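PDB 5H3K: Slr0280 protein from Synechocystis sp., which is of unknown function but carries a phosphodiester glycosidase domain of the NAGPA family, and so probably cleaves a phosphodiester-linked sugar. Local coordinates for residues A[358-361]-A[362-366]; A[400-404]-A[405-409]; A[469-472]-A[473-476]. All coordinates share one frame; numbering follows the deposited sequence.

Contact 1 (A[358-361]-A[362-366]); sequences QNWR and SGPIL
A classic beta bulge, in which Arg-361 and Ser-362 both face Val-354 of the neighbouring antiparallel strand, turns the chain here and sets Trp-360 beside Pro-364, four residues on. Trp-360 has CG anti to its carbonyl carbon (chi1 -72°), and the six-membered part of the indole swings forward along the chain. Its CZ3 touches both CG and CD of Pro-364, the CD at 3.8 Å, and the two side chains cross at about a right angle. Pro-364 CD approaches the indole obliquely, while the Ser-362 carbonyl oxygen lies at the ring edge near its plane, 3.7 Å from Trp-360 CE3. Gly-363, just before the proline, brings its CA to 4.3 Å from Trp-360 CE3, also obliquely. Trp-355 stacks on the indole, and Leu-384 and Leu-386 of strand 379-392 meet the proline.

The Ser-362 hydroxyl, anti to the backbone N (chi1 -170°), bonds to Gly-352 O and Asn-404 O; with one proton for two carbonyls, it can only share or alternate between them. Arg-361 NH2 bonds to Asn-315 O, with weak bonds from NH1 to Pro-316 O and from NH2 to Met-318 O. No hydrogen bond links the two segments; the side-chain contact is the apolar Trp-360 to Pro-364 pair. The bulge's polar side chains bind backbone carbonyls elsewhere, joining this turn to several parts of the chain.

Contact 2 (A[400-404]-A[405-409]); sequences ANYLN and SGYVQ
This is a local aromatic contact where strand 397-403 runs out into the loop leading to strand 411-415: Tyr-402, near the strand's end, leans against Tyr-407 and Gln-409. Tyr-402 CE1 lies 3.8 Å from Tyr-407 CD2 at the edge of the Tyr-407 ring, near its plane, while CD2 comes obliquely to the Tyr-402 ring, so neither a face-to-face nor a T-shaped stack forms. Further out, Tyr-402 OH rests 3.2 Å from Gln-409 CB. Asn-401, the preceding residue, sets its CB over one face of the Tyr-402 ring, toward the rim.

The loop contains an ST turn, in which Tyr-407 N gives a hydrogen bond of 2.9 Å, with an N-H...O angle of 160°, to Ser-405 OG. With CG anti to the backbone N (chi1 -176°), Tyr-407 reaches back to Tyr-402, and its OH accepts a weak, bent bond from Gln-409 NE2. Replacing Tyr-402 by an alanine would probably leave the edge of Tyr-407 and the methylene groups of Gln-409 without their aromatic neighbour. The ST turn helps to shape the loop, but these side chains hold it to the strand by van der Waals contact, with no hydrogen bond between the segments.

Contact 3 (A[469-472]-A[473-476]); sequences QIPA and GVLA
Val-474 folds back over Pro-471 in a loop between strands 460-466 and 481-488, and its rotamer decides which methyl does the touching. CG1 is anti to the backbone N (chi1 174°), which leaves CG2 beside that nitrogen and directed at the proline. There it lies 3.7 Å from Pro-471 CB and 3.3 Å from Pro-471 O, and it reaches CG of the ring more loosely. The two side chains meet at a slant. The carbonyl oxygen also has Val-474 CB at 3.5 Å, so the valine packs closely on the proline's carbonyl oxygen.

A second pair forms on the side facing Leu-398 and Tyr-433, on which both of its side chains rest. Ile-470 holds CG1 beside its backbone N with an extended chi2, and Leu-475 is folded alike. The far ends of these chains meet at Ile-470 CD1 and Leu-475 CD1, 3.9 Å apart, with the side chains at about a right angle. Ile-470 CG2 makes a looser approach of 4.5 Å to Val-474 CB. Asp-465 accepts hydrogen bonds from the backbone N atoms of Gln-469 and Ile-470.

Between the two halves stand Ala-472 and Gly-473, the latter at a phi of 83°, where a side chain would collide with Ala-472 O. The backbone forms a type II beta turn from Pro-471 to Val-474, with glycine at the third position, where positive phi is needed.

Overall arrangement
The three contacts illustrate how one chain treats its turns differently according to their surroundings. All are partly buried, but contacts 1 and 2, with centres about 9 Å apart, have no exposed touching residue, while contact 3 has three. The first two also touch: Asn-404 ND2 probably bonds to Trp-360 O, and Leu-366 packs on the Tyr-407 hydroxyl. Aromatic rings do the packing in both, and buried hydroxyl or amide groups tie the two turns together. Contact 3 lies further out, its centre about 43 Å from that of the chain and about 19 Å from that of contact 2. It pairs aliphatic side chains and packs on the same mixed sheet, sharing strand 397-403 with contact 2.

Contact 1 (A[358-361]-A[362-366])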
loop_
_atom_site.group_PDB
_atom_site.type_symbol
_atom_site.label_atom_id
_atom_site.label_comp_id
_atom_site.label_asym_id
_atom_site.label_seq_id
_atom_site.Cartn_x
_atom_site.Cartn_y
_atom_site.Cartn_z
ATOM N N GLN A 358 20.613 -1.710 6.109
ATOM C CA GLN A 358 21.801 -1.085 5.515
ATOM C C GLN A 358 22.102 -1.530 4.088
ATOM O O GLN A 358 23.206 -1.330 3.589
ATOM C CB GLN A 358 23.046 -1.268 6.400
ATOM C CG GLN A 358 22.975 -0.546 7.744
ATOM C CD GLN A 358 24.347 -0.369 8.402
ATOM O OE1 GLN A 358 25.367 -0.221 7.725
ATOM N NE2 GLN A 358 24.366 -0.374 9.727
ATOM N N ASN A 359 21.117 -2.135 3.444
ATOM C CA ASN A 359 21.223 -2.554 2.050
ATOM C C ASN A 359 20.430 -1.608 1.139
ATOM O O ASN A 359 19.198 -1.522 1.227
ATOM C CB ASN A 359 20.691 -3.985 1.916
ATOM C CG ASN A 359 20.832 -4.529 0.514
ATOM O OD1 ASN A 359 21.862 -4.342 -0.140
ATOM N ND2 ASN A 359 19.788 -5.201 0.034
ATOM N N TRP A 360 21.128 -0.904 0.254
ATOM C CA TRP A 360 20.484 0.099 -0.594
ATOM C C TRP A 360 19.920 -0.502 -1.869
ATOM O O TRP A 360 20.660 -0.913 -2.766
ATOM C CB TRP A 360 21.470 1.228 -0.911
ATOM C CG TRP A 360 21.717 2.067 0.296
ATOM C CD1 TRP A 360 22.483 1.741 1.377
ATOM C CD2 TRP A 360 21.156 3.358 0.571
ATOM N NE1 TRP A 360 22.440 2.760 2.309
ATOM C CE2 TRP A 360 21.637 3.763 1.836
ATOM C CE3 TRP A 360 20.291 4.206 -0.126
ATOM C CZ2 TRP A 360 21.283 4.993 2.418
ATOM C CZ3 TRP A 360 19.949 5.427 0.448
ATOM C CH2 TRP A 360 20.446 5.810 1.698
ATOM N N ARG A 361 18.600 -0.553 -1.942
ATOM C CA ARG A 361 17.918 -1.094 -3.110
ATOM C C ARG A 361 17.847 -0.044 -4.221
ATOM O O ARG A 361 17.885 -0.381 -5.405
ATOM C CB ARG A 361 16.513 -1.552 -2.728
ATOM C CG ARG A 361 16.471 -2.621 -1.630
ATOM C CD ARG A 361 16.880 -4.003 -2.144
ATOM N NE ARG A 361 16.133 -4.433 -3.331
ATOM C CZ ARG A 361 15.036 -5.195 -3.308
ATOM N NH1 ARG A 361 14.516 -5.608 -2.153
ATOM N NH2 ARG A 361 14.443 -5.538 -4.450
ATOM N N SER A 362 17.735 1.225 -3.832
ATOM C CA SER A 362 17.654 2.326 -4.784
ATOM C C SER A 362 18.181 3.590 -4.117
ATOM O O SER A 362 17.928 3.812 -2.944
ATOM C CB SER A 362 16.207 2.517 -5.229
ATOM O OG SER A 362 16.158 3.430 -6.316
ATOM N N GLY A 363 18.946 4.404 -4.830
ATOM C CA GLY A 363 19.555 5.562 -4.192
ATOM C C GLY A 363 18.668 6.795 -4.201
ATOM O O GLY A 363 17.741 6.886 -5.011
ATOM N N PRO A 364 18.970 7.773 -3.326
ATOM C CA PRO A 364 18.211 9.027 -3.256
ATOM C C PRO A 364 18.449 9.864 -4.511
ATOM O O PRO A 364 19.531 9.789 -5.128
ATOM C CB PRO A 364 18.824 9.756 -2.044
ATOM C CG PRO A 364 19.797 8.782 -1.411
ATOM C CD PRO A 364 20.191 7.836 -2.505
ATOM N N ILE A 365 17.451 10.650 -4.894
ATOM C CA ILE A 365 17.633 11.620 -5.974
ATOM C C ILE A 365 17.060 12.992 -5.618
ATOM O O ILE A 365 16.136 13.091 -4.793
ATOM C CB ILE A 365 17.015 11.141 -7.320
ATOM C CG1 ILE A 365 15.484 11.084 -7.242
ATOM C CG2 ILE A 365 17.598 9.789 -7.760
ATOM C CD1 ILE A 365 14.818 10.901 -8.604
ATOM N N LEU A 366 17.636 14.037 -6.227
ATOM C CA LEU A 366 17.099 15.403 -6.213
ATOM C C LEU A 366 16.925 16.022 -4.817
ATOM O O LEU A 366 16.102 16.906 -4.628
ATOM C CB LEU A 366 15.788 15.459 -7.006
ATOM C CG LEU A 366 15.992 15.221 -8.503
ATOM C CD1 LEU A 366 14.659 14.931 -9.203
ATOM C CD2 LEU A 366 16.681 16.437 -9.117
#

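Contact 2 (A[400-404]-A[405-409])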
loop_
_atom_site.group_PDB
_atom_site.type_symbol
_atom_site.label_atom_id
_atom_site.label_comp_id
_atom_site.label_asym_id
_atom_site.label_seq_id
_atom_site.Cartn_x
_atom_site.Cartn_y
_atom_site.Cartn_z
ATOM N N ALA A 400 30.587 9.255 -6.923
ATOM C CA ALA A 400 29.427 8.735 -7.630
ATOM C C ALA A 400 28.171 9.319 -6.982
ATOM O O ALA A 400 28.023 9.284 -5.760
ATOM C CB ALA A 400 29.413 7.223 -7.558
ATOM N N ASN A 401 27.274 9.862 -7.795
ATOM C CA ASN A 401 26.098 10.540 -7.260
ATOM C C ASN A 401 24.776 9.813 -7.491
ATOM O O ASN A 401 23.714 10.314 -7.102
ATOM C CB ASN A 401 26.003 11.960 -7.829
ATOM C CG ASN A 401 27.098 12.871 -7.306
ATOM O OD1 ASN A 401 27.809 13.512 -8.085
ATOM N ND2 ASN A 401 27.249 12.924 -5.984
ATOM N N TYR A 402 24.836 8.652 -8.138
ATOM C CA TYR A 402 23.643 7.857 -8.401
ATOM C C TYR A 402 23.935 6.403 -8.072
ATOM O O TYR A 402 24.975 5.865 -8.459
ATOM C CB TYR A 402 23.206 8.014 -9.863
ATOM C CG TYR A 402 23.071 9.468 -10.238
ATOM C CD1 TYR A 402 21.915 10.179 -9.926
ATOM C CD2 TYR A 402 24.119 10.147 -10.849
ATOM C CE1 TYR A 402 21.799 11.520 -10.240
ATOM C CE2 TYR A 402 24.014 11.493 -11.168
ATOM C CZ TYR A 402 22.855 12.171 -10.859
ATOM O OH TYR A 402 22.756 13.512 -11.177
ATOM N N LEU A 403 23.025 5.767 -7.344
ATOM C CA LEU A 403 23.220 4.382 -6.943
ATOM C C LEU A 403 21.936 3.630 -7.213
ATOM O O LEU A 403 20.874 4.049 -6.742
ATOM C CB LEU A 403 23.544 4.327 -5.445
ATOM C CG LEU A 403 23.584 2.945 -4.774
ATOM C CD1 LEU A 403 24.690 2.100 -5.403
ATOM C CD2 LEU A 403 23.798 3.093 -3.251
ATOM N N ASN A 404 22.024 2.538 -7.965
ATOM C CA ASN A 404 20.865 1.686 -8.216
ATOM C C ASN A 404 19.606 2.481 -8.565
ATOM O O ASN A 404 18.548 2.272 -7.970
ATOM C CB ASN A 404 20.604 0.786 -7.000
ATOM C CG ASN A 404 21.695 -0.260 -6.818
ATOM O OD1 ASN A 404 22.379 -0.599 -7.775
ATOM N ND2 ASN A 404 21.865 -0.764 -5.600
ATOM N N SER A 405 19.718 3.393 -9.527
ATOM C CA SER A 405 18.619 4.313 -9.810
ATOM C C SER A 405 18.181 4.322 -11.273
ATOM O O SER A 405 19.004 4.206 -12.190
ATOM C CB SER A 405 18.999 5.739 -9.374
ATOM O OG SER A 405 17.937 6.667 -9.615
ATOM N N GLY A 406 16.879 4.478 -11.485
ATOM C CA GLY A 406 16.349 4.715 -12.818
ATOM C C GLY A 406 16.496 6.159 -13.255
ATOM O O GLY A 406 16.131 6.517 -14.388
ATOM N N TYR A 407 17.034 7.004 -12.373
ATOM C CA TYR A 407 17.174 8.420 -12.688
ATOM C C TYR A 407 18.463 8.726 -13.472
ATOM O O TYR A 407 19.577 8.477 -13.006
ATOM C CB TYR A 407 17.092 9.259 -11.410
ATOM C CG TYR A 407 17.134 10.756 -11.644
ATOM C CD1 TYR A 407 16.143 11.396 -12.380
ATOM C CD2 TYR A 407 18.150 11.522 -11.108
ATOM C CE1 TYR A 407 16.181 12.775 -12.593
ATOM C CE2 TYR A 407 18.191 12.905 -11.303
ATOM C CZ TYR A 407 17.204 13.519 -12.051
ATOM O OH TYR A 407 17.254 14.887 -12.248
ATOM N N VAL A 408 18.301 9.280 -14.667
ATOM C CA VAL A 408 19.429 9.474 -15.580
ATOM C C VAL A 408 19.876 10.927 -15.713
ATOM O O VAL A 408 19.132 11.789 -16.203
ATOM C CB VAL A 408 19.105 8.923 -16.978
ATOM C CG1 VAL A 408 20.307 9.065 -17.886
ATOM C CG2 VAL A 408 18.687 7.479 -16.896
ATOM N N GLN A 409 21.104 11.188 -15.272
ATOM C CA GLN A 409 21.756 12.479 -15.461
ATOM C C GLN A 409 23.233 12.251 -15.778
ATOM O O GLN A 409 23.778 11.182 -15.503
ATOM C CB GLN A 409 21.634 13.352 -14.210
ATOM C CG GLN A 409 20.214 13.786 -13.849
ATOM C CD GLN A 409 19.589 14.726 -14.875
ATOM O OE1 GLN A 409 20.289 15.446 -15.585
ATOM N NE2 GLN A 409 18.259 14.718 -14.954
#

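Contact 3 (A[469-472]-A[473-476])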
loop_
_atom_site.group_PDB
_atom_site.type_symbol
_atom_site.label_atom_id
_atom_site.label_comp_id
_atom_site.label_asym_id
_atom_site.label_seq_id
_atom_site.Cartn_x
_atom_site.Cartn_y
_atom_site.Cartn_z
ATOM N N GLN A 469 32.669 11.515 -17.362
ATOM C CA GLN A 469 33.055 12.194 -16.136
ATOM C C GLN A 469 34.304 11.581 -15.517
ATOM O O GLN A 469 34.866 12.127 -14.563
ATOM C CB GLN A 469 31.900 12.164 -15.137
ATOM C CG GLN A 469 30.615 12.739 -15.696
ATOM C CD GLN A 469 30.749 14.207 -16.041
ATOM O OE1 GLN A 469 30.920 15.046 -15.158
ATOM N NE2 GLN A 469 30.682 14.525 -17.328
ATOM N N ILE A 470 34.721 10.435 -16.050
ATOM C CA ILE A 470 35.858 9.710 -15.485
ATOM C C ILE A 470 37.093 9.902 -16.358
ATOM O O ILE A 470 37.128 9.427 -17.495
ATOM C CB ILE A 470 35.562 8.191 -15.320
ATOM C CG1 ILE A 470 34.351 7.974 -14.403
ATOM C CG2 ILE A 470 36.773 7.471 -14.742
ATOM C CD1 ILE A 470 34.008 6.510 -14.143
ATOM N N PRO A 471 38.106 10.605 -15.823
ATOM C CA PRO A 471 39.362 10.875 -16.534
ATOM C C PRO A 471 40.016 9.577 -16.976
ATOM O O PRO A 471 39.910 8.567 -16.272
ATOM C CB PRO A 471 40.231 11.554 -15.471
ATOM C CG PRO A 471 39.265 12.121 -14.473
ATOM C CD PRO A 471 38.114 11.145 -14.451
ATOM N N ALA A 472 40.684 9.596 -18.125
ATOM C CA ALA A 472 41.312 8.393 -18.661
ATOM C C ALA A 472 42.387 7.839 -17.732
ATOM O O ALA A 472 43.113 8.590 -17.068
ATOM C CB ALA A 472 41.887 8.656 -20.050
ATOM N N GLY A 473 42.455 6.513 -17.669
ATOM C CA GLY A 473 43.508 5.833 -16.940
ATOM C C GLY A 473 43.281 5.683 -15.448
ATOM O O GLY A 473 44.019 4.953 -14.788
ATOM N N VAL A 474 42.271 6.366 -14.915
ATOM C CA VAL A 474 41.978 6.317 -13.483
ATOM C C VAL A 474 41.508 4.923 -13.048
ATOM O O VAL A 474 41.880 4.440 -11.974
ATOM C CB VAL A 474 40.927 7.390 -13.104
ATOM C CG1 VAL A 474 40.500 7.254 -11.653
ATOM C CG2 VAL A 474 41.490 8.783 -13.352
ATOM N N LEU A 475 40.697 4.287 -13.887
ATOM C CA LEU A 475 40.170 2.951 -13.591
ATOM C C LEU A 475 40.739 1.869 -14.506
ATOM O O LEU A 475 39.984 1.130 -15.150
ATOM C CB LEU A 475 38.644 2.942 -13.693
ATOM C CG LEU A 475 37.906 3.839 -12.700
ATOM C CD1 LEU A 475 36.391 3.671 -12.851
ATOM C CD2 LEU A 475 38.346 3.545 -11.284
ATOM N N ALA A 476 42.063 1.765 -14.557
ATOM C CA ALA A 476 42.710 0.712 -15.341
ATOM C C ALA A 476 42.333 -0.682 -14.830
ATOM O O ALA A 476 42.120 -0.872 -13.629
ATOM C CB ALA A 476 44.220 0.894 -15.317
#